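Local coordinates for flagellar hook-associated protein (PDB 4UT1), which probably serves as a structural component of the bacterial flagellum, forming part of the junction that joins hook to filament, at residues D301-A315 with L425-A437. Numbering follows the deposited sequence.
Sequences DPAQAQLGALAVSFA and LPTRGALDGFSLA
Arg428 reaches along the helix to Asp301, its side chain running past Gln304 on the way. CG is anti to the backbone N (chi1 -176°) and the chain bends at chi3, which sets one guanidinium face against the carboxylate, Asp301 OD1 lying above it toward the rim. Asp301 OD2 lies 3.3 Å from Arg428 NH2 but well out of the guanidinium plane, so charge alone draws them together. Leu425 CD1 lies over the centre of the other face, while a water in the plane links NE to the carbonyl of Asp301. An arginine, with several N-H groups on a long arm, suits this buried site: NH1 forms a salt bridge with Asp256 and NH2 one with Asp370, and Arg162 holds both Asp301 and Gln304. Gln304, extended, crosses the arginine at about a right angle, CD 3.4 Å from Arg428 CG.

Leu431 is the apolar counterpart, a knob set among Gln304, Leu307, Gly308 and Ala311; its CD1 meets Leu307 CD2 at 3.9 Å. Gly308, lacking a CB that would clash with Thr427 O, allows a CA-H...O contact with that oxygen, 3.2 Å from Gly308 CA. Beside it, Thr427 OG1 donates to Ala305 O (2.7 Å) on a lone pair in the carbonyl plane; that oxygen also accepts the helical bond from Ala309 N. Farther along, the edge of Phe434 meets Phe314. After strand 421-425, a type I turn from Thr427 to Ala430 thus packs against long helix 287-322 of FlgK's helical domain.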
ATOM      1  N   ASP A 301      -6.907   6.293  -6.120  1.00 12.25           N
ATOM      2  CA  ASP A 301      -6.229   6.264  -4.840  1.00 11.29           C
ATOM      3  C   ASP A 301      -6.060   4.823  -4.345  1.00 11.76           C
ATOM      4  O   ASP A 301      -5.011   4.486  -3.818  1.00 13.02           O
ATOM      5  CB  ASP A 301      -6.970   7.138  -3.808  1.00 11.56           C
ATOM      6  CG  ASP A 301      -6.840   8.634  -4.112  1.00 11.09           C
ATOM      7  OD1 ASP A 301      -6.047   8.992  -5.011  1.00 12.32           O
ATOM      8  OD2 ASP A 301      -7.533   9.461  -3.466  1.00 12.47           O
ATOM      9  N   PRO A 302      -7.079   3.957  -4.529  1.00 12.78           N
ATOM     10  CA  PRO A 302      -6.811   2.570  -4.136  1.00 11.59           C
ATOM     11  C   PRO A 302      -5.700   1.947  -4.958  1.00 13.35           C
ATOM     12  O   PRO A 302      -4.874   1.208  -4.409  1.00  8.67           O
ATOM     13  CB  PRO A 302      -8.148   1.862  -4.396  1.00 11.27           C
ATOM     14  CG  PRO A 302      -9.162   2.956  -4.199  1.00 12.38           C
ATOM     15  CD  PRO A 302      -8.507   4.174  -4.804  1.00 12.00           C
ATOM     16  N   ALA A 303      -5.665   2.248  -6.250  1.00 11.91           N
ATOM     17  CA  ALA A 303      -4.672   1.632  -7.114  1.00 11.20           C
ATOM     18  C   ALA A 303      -3.278   2.037  -6.670  1.00 13.40           C
ATOM     19  O   ALA A 303      -2.384   1.204  -6.633  1.00 13.36           O
ATOM     20  CB  ALA A 303      -4.891   2.007  -8.575  1.00  9.36           C
ATOM     21  N   GLN A 304      -3.079   3.308  -6.337  1.00 12.17           N
ATOM     22  CA  GLN A 304      -1.737   3.703  -5.934  1.00 13.52           C
ATOM     23  C   GLN A 304      -1.366   3.107  -4.575  1.00 12.27           C
ATOM     24  O   GLN A 304      -0.212   2.755  -4.346  1.00 13.01           O
ATOM     25  CB  GLN A 304      -1.572   5.219  -5.896  1.00 10.95           C
ATOM     26  CG  GLN A 304      -0.096   5.580  -5.727  1.00 11.81           C
ATOM     27  CD  GLN A 304       0.181   7.041  -5.859  1.00 14.85           C
ATOM     28  OE1 GLN A 304      -0.733   7.854  -6.076  1.00 13.63           O
ATOM     29  NE2 GLN A 304       1.450   7.404  -5.723  1.00 13.31           N
ATOM     30  N   ALA A 305      -2.339   2.981  -3.676  1.00 10.51           N
ATOM     31  CA  ALA A 305      -2.077   2.383  -2.371  1.00 10.41           C
ATOM     32  C   ALA A 305      -1.673   0.920  -2.534  1.00 10.88           C
ATOM     33  O   ALA A 305      -0.807   0.406  -1.810  1.00 12.63           O
ATOM     34  CB  ALA A 305      -3.304   2.496  -1.458  1.00 10.20           C
ATOM     35  N   GLN A 306      -2.335   0.236  -3.458  1.00 11.24           N
ATOM     36  CA  GLN A 306      -2.017  -1.169  -3.726  1.00 11.31           C
ATOM     37  C   GLN A 306      -0.647  -1.347  -4.362  1.00 10.62           C
ATOM     38  O   GLN A 306       0.116  -2.240  -3.975  1.00 11.00           O
ATOM     39  CB  GLN A 306      -3.100  -1.782  -4.620  1.00 13.34           C
ATOM     40  CG  GLN A 306      -4.465  -1.858  -3.928  1.00 14.01           C
ATOM     41  CD  GLN A 306      -5.615  -2.019  -4.907  1.00 15.75           C
ATOM     42  OE1 GLN A 306      -5.428  -2.459  -6.047  1.00 17.09           O
ATOM     43  NE2 GLN A 306      -6.810  -1.649  -4.474  1.00 14.75           N
ATOM     44  N   LEU A 307      -0.327  -0.525  -5.352  1.00 10.74           N
ATOM     45  CA  LEU A 307       0.953  -0.655  -6.019  1.00 13.64           C
ATOM     46  C   LEU A 307       2.057  -0.205  -5.069  1.00 11.95           C
ATOM     47  O   LEU A 307       3.122  -0.786  -5.042  1.00 12.50           O
ATOM     48  CB  LEU A 307       0.993   0.151  -7.315  1.00 10.76           C
ATOM     49  CG  LEU A 307       2.306   0.045  -8.095  1.00 15.23           C
ATOM     50  CD1 LEU A 307       2.606  -1.403  -8.496  1.00 13.02           C
ATOM     51  CD2 LEU A 307       2.274   0.946  -9.315  1.00 13.35           C
ATOM     52  N   GLY A 308       1.784   0.822  -4.274  1.00 12.16           N
ATOM     53  CA  GLY A 308       2.726   1.247  -3.252  1.00  9.64           C
ATOM     54  C   GLY A 308       3.006   0.147  -2.246  1.00 10.70           C
ATOM     55  O   GLY A 308       4.143  -0.024  -1.769  1.00  9.88           O
ATOM     56  N   ALA A 309       1.968  -0.618  -1.931  1.00 10.47           N
ATOM     57  CA  ALA A 309       2.108  -1.717  -0.978  1.00 11.80           C
ATOM     58  C   ALA A 309       3.060  -2.783  -1.511  1.00 11.33           C
ATOM     59  O   ALA A 309       3.838  -3.352  -0.745  1.00 13.14           O
ATOM     60  CB  ALA A 309       0.737  -2.334  -0.657  1.00 13.30           C
ATOM     61  N   LEU A 310       3.012  -3.045  -2.820  1.00 12.22           N
ATOM     62  CA  LEU A 310       3.950  -3.995  -3.415  1.00 14.75           C
ATOM     63  C   LEU A 310       5.398  -3.531  -3.260  1.00 15.70           C
ATOM     64  O   LEU A 310       6.274  -4.323  -2.899  1.00 11.38           O
ATOM     65  CB  LEU A 310       3.641  -4.223  -4.894  1.00 18.17           C
ATOM     66  CG  LEU A 310       2.250  -4.768  -5.218  1.00 20.62           C
ATOM     67  CD1 LEU A 310       2.193  -5.176  -6.689  1.00 23.08           C
ATOM     68  CD2 LEU A 310       1.878  -5.929  -4.294  1.00 20.67           C
ATOM     69  N   ALA A 311       5.647  -2.254  -3.550  1.00 12.13           N
ATOM     70  CA  ALA A 311       6.979  -1.666  -3.384  1.00 12.45           C
ATOM     71  C   ALA A 311       7.503  -1.844  -1.952  1.00 14.12           C
ATOM     72  O   ALA A 311       8.660  -2.239  -1.747  1.00 12.55           O
ATOM     73  CB  ALA A 311       6.960  -0.182  -3.765  1.00 12.36           C
ATOM     74  N   VAL A 312       6.653  -1.559  -0.970  1.00 10.86           N
ATOM     75  CA  VAL A 312       7.045  -1.659   0.419  1.00 11.68           C
ATOM     76  C   VAL A 312       7.353  -3.111   0.769  1.00 10.98           C
ATOM     77  O   VAL A 312       8.372  -3.397   1.359  1.00 10.63           O
ATOM     78  CB  VAL A 312       5.965  -1.120   1.375  1.00 11.66           C
ATOM     79  CG1 VAL A 312       6.306  -1.481   2.824  1.00  8.69           C
ATOM     80  CG2 VAL A 312       5.813   0.385   1.222  1.00  9.58           C
ATOM     81  N   SER A 313       6.466  -4.020   0.398  1.00 10.91           N
ATOM     82  CA  SER A 313       6.678  -5.416   0.730  1.00 14.60           C
ATOM     83  C   SER A 313       7.943  -5.941   0.056  1.00 14.51           C
ATOM     84  O   SER A 313       8.709  -6.663   0.671  1.00 13.28           O
ATOM     85  CB  SER A 313       5.475  -6.267   0.322  1.00 16.84           C
ATOM     86  OG  SER A 313       5.679  -7.610   0.724  1.00 17.41           O
ATOM     87  N   PHE A 314       8.150  -5.584  -1.212  1.00 12.18           N
ATOM     88  CA  PHE A 314       9.351  -6.000  -1.931  1.00 12.98           C
ATOM     89  C   PHE A 314      10.624  -5.510  -1.231  1.00 12.29           C
ATOM     90  O   PHE A 314      11.514  -6.292  -0.929  1.00 11.60           O
ATOM     91  CB  PHE A 314       9.316  -5.489  -3.387  1.00 11.15           C
ATOM     92  CG  PHE A 314      10.641  -5.592  -4.103  1.00 11.54           C
ATOM     93  CD1 PHE A 314      11.574  -4.564  -4.022  1.00 11.37           C
ATOM     94  CD2 PHE A 314      10.959  -6.718  -4.858  1.00 12.11           C
ATOM     95  CE1 PHE A 314      12.787  -4.654  -4.679  1.00 12.66           C
ATOM     96  CE2 PHE A 314      12.175  -6.809  -5.525  1.00 11.19           C
ATOM     97  CZ  PHE A 314      13.092  -5.782  -5.430  1.00 10.92           C
ATOM     98  N   ALA A 315      10.704  -4.208  -0.988  1.00 11.05           N
ATOM     99  CA  ALA A 315      11.863  -3.627  -0.320  1.00 10.62           C
ATOM    100  C   ALA A 315      12.099  -4.259   1.054  1.00 14.01           C
ATOM    101  O   ALA A 315      13.225  -4.614   1.389  1.00 10.99           O
ATOM    102  CB  ALA A 315      11.698  -2.113  -0.193  1.00 14.03           C
ATOM    103  N   LEU A 425      -1.783   7.522   5.137  1.00 13.02           N
ATOM    104  CA  LEU A 425      -1.512   6.965   3.817  1.00 11.26           C
ATOM    105  C   LEU A 425      -0.219   6.172   3.897  1.00 11.50           C
ATOM    106  O   LEU A 425       0.860   6.698   3.605  1.00 12.96           O
ATOM    107  CB  LEU A 425      -1.394   8.075   2.760  1.00 11.55           C
ATOM    108  CG  LEU A 425      -2.492   9.148   2.683  1.00 11.35           C
ATOM    109  CD1 LEU A 425      -2.168  10.167   1.588  1.00 15.85           C
ATOM    110  CD2 LEU A 425      -3.851   8.513   2.396  1.00 10.38           C
ATOM    111  N   PRO A 426      -0.309   4.909   4.334  1.00 12.48           N
ATOM    112  CA  PRO A 426       0.905   4.146   4.622  1.00 11.56           C
ATOM    113  C   PRO A 426       1.727   3.798   3.387  1.00 11.62           C
ATOM    114  O   PRO A 426       2.942   3.653   3.537  1.00 12.15           O
ATOM    115  CB  PRO A 426       0.370   2.873   5.280  1.00 13.42           C
ATOM    116  CG  PRO A 426      -1.025   3.260   5.785  1.00 10.45           C
ATOM    117  CD  PRO A 426      -1.526   4.173   4.714  1.00 12.32           C
ATOM    118  N   THR A 427       1.105   3.679   2.212  1.00 11.63           N
ATOM    119  CA  THR A 427       1.823   3.168   1.036  1.00  7.57           C
ATOM    120  C   THR A 427       1.734   4.009  -0.237  1.00 11.22           C
ATOM    121  O   THR A 427       2.454   3.732  -1.192  1.00 11.80           O
ATOM    122  CB  THR A 427       1.342   1.758   0.654  1.00 12.70           C
ATOM    123  OG1 THR A 427      -0.059   1.794   0.351  1.00 11.40           O
ATOM    124  CG2 THR A 427       1.603   0.765   1.792  1.00  9.91           C
ATOM    125  N   ARG A 428       0.872   5.018  -0.261  1.00 11.83           N
ATOM    126  CA  ARG A 428       0.732   5.810  -1.489  1.00  9.82           C
ATOM    127  C   ARG A 428       2.074   6.382  -1.935  1.00 10.25           C
ATOM    128  O   ARG A 428       2.415   6.328  -3.124  1.00 12.40           O
ATOM    129  CB  ARG A 428      -0.268   6.961  -1.310  1.00 13.02           C
ATOM    130  CG  ARG A 428      -0.485   7.715  -2.621  1.00 13.56           C
ATOM    131  CD  ARG A 428      -1.387   8.936  -2.480  1.00 14.84           C
ATOM    132  NE  ARG A 428      -2.748   8.583  -2.089  1.00 12.89           N
ATOM    133  CZ  ARG A 428      -3.698   9.472  -1.818  1.00 15.67           C
ATOM    134  NH1 ARG A 428      -3.429  10.774  -1.903  1.00 14.28           N
ATOM    135  NH2 ARG A 428      -4.915   9.061  -1.465  1.00 12.17           N
ATOM    136  N   GLY A 429       2.818   6.943  -0.982  1.00 11.89           N
ATOM    137  CA  GLY A 429       4.090   7.596  -1.261  1.00 13.38           C
ATOM    138  C   GLY A 429       5.310   6.713  -1.429  1.00 14.12           C
ATOM    139  O   GLY A 429       6.416   7.207  -1.686  1.00 13.79           O
ATOM    140  N   ALA A 430       5.131   5.406  -1.288  1.00 11.65           N
ATOM    141  CA  ALA A 430       6.262   4.496  -1.367  1.00 14.60           C
ATOM    142  C   ALA A 430       6.923   4.530  -2.743  1.00 12.45           C
ATOM    143  O   ALA A 430       8.130   4.302  -2.861  1.00 15.97           O
ATOM    144  CB  ALA A 430       5.821   3.081  -1.033  1.00 14.64           C
ATOM    145  N   LEU A 431       6.131   4.808  -3.770  1.00 11.74           N
ATOM    146  CA  LEU A 431       6.637   4.814  -5.142  1.00 12.57           C
ATOM    147  C   LEU A 431       7.585   5.972  -5.405  1.00 15.39           C
ATOM    148  O   LEU A 431       8.604   5.802  -6.077  1.00 12.97           O
ATOM    149  CB  LEU A 431       5.483   4.873  -6.141  1.00 10.65           C
ATOM    150  CG  LEU A 431       4.418   3.777  -6.067  1.00 13.73           C
ATOM    151  CD1 LEU A 431       3.367   3.980  -7.153  1.00 14.47           C
ATOM    152  CD2 LEU A 431       5.081   2.386  -6.153  1.00 15.70           C
ATOM    153  N   ASP A 432       7.231   7.157  -4.912  1.00 14.74           N
ATOM    154  CA  ASP A 432       7.976   8.366  -5.258  1.00 15.54           C
ATOM    155  C   ASP A 432       9.360   8.357  -4.635  1.00 16.18           C
ATOM    156  O   ASP A 432      10.284   8.963  -5.174  1.00 21.27           O
ATOM    157  CB  ASP A 432       7.215   9.632  -4.824  1.00 15.45           C
ATOM    158  CG  ASP A 432       5.959   9.873  -5.635  1.00 22.40           C
ATOM    159  OD1 ASP A 432       5.983   9.664  -6.869  1.00 18.96           O
ATOM    160  OD2 ASP A 432       4.942  10.294  -5.034  1.00 22.16           O
ATOM    161  N   GLY A 433       9.500   7.665  -3.507  1.00 15.13           N
ATOM    162  CA  GLY A 433      10.772   7.559  -2.822  1.00 18.03           C
ATOM    163  C   GLY A 433      11.513   6.249  -3.043  1.00 15.20           C
ATOM    164  O   GLY A 433      12.620   6.083  -2.540  1.00 15.77           O
ATOM    165  N   PHE A 434      10.921   5.329  -3.807  1.00 12.13           N
ATOM    166  CA  PHE A 434      11.545   4.019  -4.030  1.00 13.18           C
ATOM    167  C   PHE A 434      12.920   4.160  -4.670  1.00 14.25           C
ATOM    168  O   PHE A 434      13.060   4.779  -5.723  1.00 13.65           O
ATOM    169  CB  PHE A 434      10.663   3.128  -4.918  1.00  9.13           C
ATOM    170  CG  PHE A 434      11.140   1.702  -4.992  1.00 13.52           C
ATOM    171  CD1 PHE A 434      12.073   1.310  -5.946  1.00 14.45           C
ATOM    172  CD2 PHE A 434      10.669   0.760  -4.095  1.00 12.47           C
ATOM    173  CE1 PHE A 434      12.540  -0.019  -5.996  1.00 12.45           C
ATOM    174  CE2 PHE A 434      11.124  -0.562  -4.147  1.00 10.38           C
ATOM    175  CZ  PHE A 434      12.054  -0.942  -5.110  1.00 10.85           C
ATOM    176  N   SER A 435      13.942   3.572  -4.054  1.00 13.45           N
ATOM    177  CA  SER A 435      15.267   3.619  -4.662  1.00 17.30           C
ATOM    178  C   SER A 435      16.176   2.508  -4.192  1.00 15.95           C
ATOM    179  O   SER A 435      15.904   1.848  -3.202  1.00 12.97           O
ATOM    180  CB  SER A 435      15.947   4.947  -4.370  1.00 23.40           C
ATOM    181  OG  SER A 435      16.009   5.167  -2.990  1.00 21.17           O
ATOM    182  N   LEU A 436      17.266   2.333  -4.921  1.00 14.30           N
ATOM    183  CA  LEU A 436      18.320   1.437  -4.494  1.00 14.57           C
ATOM    184  C   LEU A 436      19.032   2.113  -3.338  1.00 16.96           C
ATOM    185  O   LEU A 436      19.409   3.281  -3.440  1.00 14.75           O
ATOM    186  CB  LEU A 436      19.280   1.136  -5.661  1.00 13.39           C
ATOM    187  CG  LEU A 436      18.815   0.153  -6.737  1.00 15.37           C
ATOM    188  CD1 LEU A 436      17.577   0.647  -7.493  1.00 13.15           C
ATOM    189  CD2 LEU A 436      19.956  -0.154  -7.732  1.00 17.55           C
ATOM    190  N   ALA A 437      19.176   1.413  -2.213  1.00 12.27           N
ATOM    191  CA  ALA A 437      19.961   1.953  -1.114  1.00 12.97           C
ATOM    192  C   ALA A 437      21.429   2.044  -1.515  1.00 20.41           C
ATOM    193  O   ALA A 437      22.158   2.919  -1.049  1.00 20.46           O
ATOM    194  CB  ALA A 437      19.796   1.102   0.124  1.00 14.25           C
TER
HETATM  195  O   HOH W   1      -3.365   5.902  -2.174  1.00 14.22           O
HETATM  196  O   HOH W   2       2.657   9.860  -6.329  1.00 15.83           O